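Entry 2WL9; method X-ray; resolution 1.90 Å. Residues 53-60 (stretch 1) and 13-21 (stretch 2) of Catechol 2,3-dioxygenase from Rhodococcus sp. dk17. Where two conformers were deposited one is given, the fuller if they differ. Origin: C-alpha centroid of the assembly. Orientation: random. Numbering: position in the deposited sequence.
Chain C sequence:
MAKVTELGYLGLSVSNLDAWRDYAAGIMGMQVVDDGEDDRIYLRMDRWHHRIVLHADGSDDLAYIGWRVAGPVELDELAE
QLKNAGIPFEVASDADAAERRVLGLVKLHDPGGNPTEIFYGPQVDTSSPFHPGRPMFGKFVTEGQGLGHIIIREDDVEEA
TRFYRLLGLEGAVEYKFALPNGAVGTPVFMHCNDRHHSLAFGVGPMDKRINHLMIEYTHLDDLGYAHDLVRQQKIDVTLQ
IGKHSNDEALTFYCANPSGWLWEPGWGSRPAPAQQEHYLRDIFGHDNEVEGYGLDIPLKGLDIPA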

# COMPACT_ATOMS: atom_id res chain seq x y z
N VAL C 53 40.06 -2.45 -6.30
CA VAL C 53 41.33 -3.18 -6.21
C VAL C 53 42.42 -2.16 -5.96
O VAL C 53 42.54 -1.17 -6.69
CB VAL C 53 41.67 -3.94 -7.52
CG1 VAL C 53 42.82 -4.91 -7.29
CG2 VAL C 53 40.47 -4.70 -8.02
N LEU C 54 43.22 -2.40 -4.93
CA LEU C 54 44.38 -1.55 -4.66
C LEU C 54 45.65 -2.26 -5.11
O LEU C 54 46.02 -3.30 -4.56
CB LEU C 54 44.46 -1.20 -3.17
CG LEU C 54 43.27 -0.49 -2.50
CD1 LEU C 54 43.52 -0.38 -1.01
CD2 LEU C 54 42.99 0.89 -3.10
N HIS C 55 46.30 -1.70 -6.12
CA HIS C 55 47.56 -2.23 -6.62
C HIS C 55 48.71 -1.49 -5.95
O HIS C 55 48.90 -0.29 -6.17
CB HIS C 55 47.65 -2.06 -8.13
CG HIS C 55 46.63 -2.85 -8.89
ND1 HIS C 55 46.89 -4.11 -9.39
CD2 HIS C 55 45.35 -2.56 -9.24
CE1 HIS C 55 45.81 -4.56 -10.02
NE2 HIS C 55 44.87 -3.64 -9.95
N ALA C 56 49.47 -2.21 -5.12
CA ALA C 56 50.61 -1.63 -4.44
C ALA C 56 51.79 -1.54 -5.40
O ALA C 56 52.73 -2.33 -5.33
CB ALA C 56 50.97 -2.44 -3.21
N ASP C 57 51.72 -0.57 -6.31
CA ASP C 57 52.73 -0.41 -7.35
C ASP C 57 53.55 0.87 -7.22
O ASP C 57 54.43 1.13 -8.04
CB ASP C 57 52.08 -0.50 -8.74
CG ASP C 57 51.15 0.67 -9.04
OD1 ASP C 57 51.22 1.70 -8.34
OD2 ASP C 57 50.35 0.55 -9.99
N GLY C 58 53.25 1.69 -6.21
CA GLY C 58 54.03 2.90 -5.94
C GLY C 58 53.52 4.18 -6.57
O GLY C 58 53.98 5.27 -6.21
N SER C 59 52.60 4.06 -7.52
CA SER C 59 51.90 5.22 -8.09
C SER C 59 50.73 5.60 -7.17
O SER C 59 50.43 4.87 -6.23
CB SER C 59 51.43 4.89 -9.50
OG SER C 59 50.59 5.91 -10.02
N ASP C 60 50.09 6.74 -7.43
CA ASP C 60 48.93 7.15 -6.64
C ASP C 60 47.85 7.76 -7.52
O ASP C 60 47.62 8.97 -7.50
CB ASP C 60 49.34 8.12 -5.52
CG ASP C 60 49.90 7.40 -4.32
OD1 ASP C 60 49.20 6.54 -3.75
OD2 ASP C 60 51.06 7.68 -3.95
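Stretch 2 13-21: SVSNLDAWR

Stretch 2 enters as a β-strand at Ser13, passes through a short loop at Ser15 and Asn16, and becomes a helix from Leu17 onward, continuing past Arg21. Its strand part runs parallel to the strand of stretch 1, with Ser13 beside His55 (CA to CA 4.8 Å), and the loop formed by Asp57 to Asp60 curls back so that Gly58 CA comes within 3.9 Å of Ser15 CA and Asp60 CA within 4.5 Å of Val14 CA. The helix then reverses the direction of the chain: its axis makes an angle of 157° with that of strand 53-56, nearly antiparallel, at a closest approach of 10.2 Å. Together the two stretches bury 617 Å².

Backbone hydrogen bonds join the two strands and the loop that follows. Val14 N donates to His55 O at 2.9 Å in an almost linear bond (175°). Val14 O receives Gly58 N at 3.1 Å and, through a weak, bent bond, Asp57 N at 3.3 Å, so one carbonyl gathers the start of the turn. Gly58 has phi/psi of 94/-14, where a CB would be jammed against the carbonyl O of Asp57. A CA-H...O contact, Asp60 CA to Ser13 O at 3.1 Å, accompanies the return of the loop.

Two serine–aspartate pairs bind side chain to side chain. Ser13 OG donates to Asp57 OD2 at 2.7 Å, while the other carboxylate oxygen, Asp57 OD1, accepts from Ser59 N at 2.9 Å and braces the turn from within. Ser15, in the conformer given (chi1 p), donates from OG to Asp60 OD2 at 2.7 Å; its backbone N donates to Asp60 OD1 at 3.1 Å, so both oxygens of this carboxylate are engaged by one residue. Water 1 donates to Asp60 OD1 at 2.7 Å and accepts from Asn16 N at 3.2 Å and, weakly, from Trp20 NE1 at 3.2 Å, tying the loop of stretch 1 to the helix start. Asn16 turns its CA-to-CB bond away from stretch 1 and caps the helix, its OD1 accepting from Ala19 N at 3.0 Å.

Apolar contacts link stretch 1 to Val14 and to the helix. Leu54 is central: its CD2 lies 3.9 Å from Val14 CG1, its CB 3.8 Å from Leu17 CD1, and its CD1 3.8 Å from Trp20 CB, approaching the indole obliquely. Ala56 CB packs against Leu17 CD2 at 3.6 Å.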

# COMPACT_ATOMS: atom_id res chain seq x y z
N SER C 13 46.08 2.52 -8.33
CA SER C 13 47.51 2.39 -8.04
C SER C 13 47.79 3.19 -6.77
O SER C 13 47.46 4.37 -6.71
CB SER C 13 48.35 2.97 -9.18
OG SER C 13 48.22 2.21 -10.36
N VAL C 14 48.35 2.53 -5.76
CA VAL C 14 48.64 3.20 -4.48
C VAL C 14 50.10 2.97 -4.05
O VAL C 14 50.73 2.00 -4.47
CB VAL C 14 47.65 2.76 -3.36
CG1 VAL C 14 46.21 3.02 -3.77
CG2 VAL C 14 47.83 1.29 -3.00
N SER C 15 50.63 3.88 -3.22
CA SER C 15 52.00 3.76 -2.74
C SER C 15 52.06 3.22 -1.32
O SER C 15 53.10 2.70 -0.89
CB SER C 15 52.73 5.11 -2.83
OG SER C 15 52.07 6.11 -2.06
N ASN C 16 50.97 3.39 -0.58
CA ASN C 16 50.88 2.95 0.80
C ASN C 16 49.63 2.16 1.15
O ASN C 16 48.65 2.73 1.45
CB ASN C 16 50.93 4.17 1.71
CG ASN C 16 51.06 3.84 3.20
OD1 ASN C 16 50.84 2.78 3.62
ND2 ASN C 16 51.42 4.82 3.95
N LEU C 17 49.75 0.85 1.16
CA LEU C 17 48.69 -0.05 1.50
C LEU C 17 48.21 0.10 2.95
O LEU C 17 47.06 0.06 3.20
CB LEU C 17 49.09 -1.47 1.16
CG LEU C 17 48.22 -2.33 0.24
CD1 LEU C 17 47.39 -1.58 -0.73
CD2 LEU C 17 48.98 -3.43 -0.43
N ASP C 18 49.14 0.29 3.87
CA ASP C 18 48.79 0.45 5.26
C ASP C 18 47.90 1.66 5.53
O ASP C 18 46.97 1.56 6.24
CB ASP C 18 50.06 0.59 6.10
CG ASP C 18 50.67 -0.73 6.47
OD1 ASP C 18 50.27 -1.73 5.90
OD2 ASP C 18 51.54 -0.75 7.33
N ALA C 19 48.19 2.77 4.93
CA ALA C 19 47.39 3.98 5.12
C ALA C 19 45.99 3.83 4.54
O ALA C 19 45.02 4.28 5.13
CB ALA C 19 48.10 5.20 4.53
N TRP C 20 45.91 3.16 3.38
CA TRP C 20 44.63 2.92 2.69
C TRP C 20 43.69 2.00 3.46
O TRP C 20 42.47 2.23 3.48
CB TRP C 20 44.88 2.37 1.28
CG TRP C 20 44.95 3.45 0.25
CD1 TRP C 20 46.08 3.96 -0.32
CD2 TRP C 20 43.85 4.16 -0.32
NE1 TRP C 20 45.75 4.94 -1.22
CE2 TRP C 20 44.39 5.08 -1.24
CE3 TRP C 20 42.46 4.10 -0.14
CZ2 TRP C 20 43.58 5.94 -1.99
CZ3 TRP C 20 41.66 4.96 -0.88
CH2 TRP C 20 42.22 5.87 -1.80
N ARG C 21 44.23 0.95 4.07
CA ARG C 21 43.46 0.11 4.97
C ARG C 21 42.90 0.95 6.11
O ARG C 21 41.69 0.96 6.34
CB ARG C 21 44.32 -1.04 5.53
CG ARG C 21 44.81 -2.00 4.45
CD ARG C 21 45.65 -3.12 5.02
NE ARG C 21 44.86 -4.01 5.88
CZ ARG C 21 44.99 -5.33 5.91
NH1 ARG C 21 45.86 -5.95 5.13
NH2 ARG C 21 44.23 -6.04 6.73
O HOH W 1 48.87 5.65 -1.23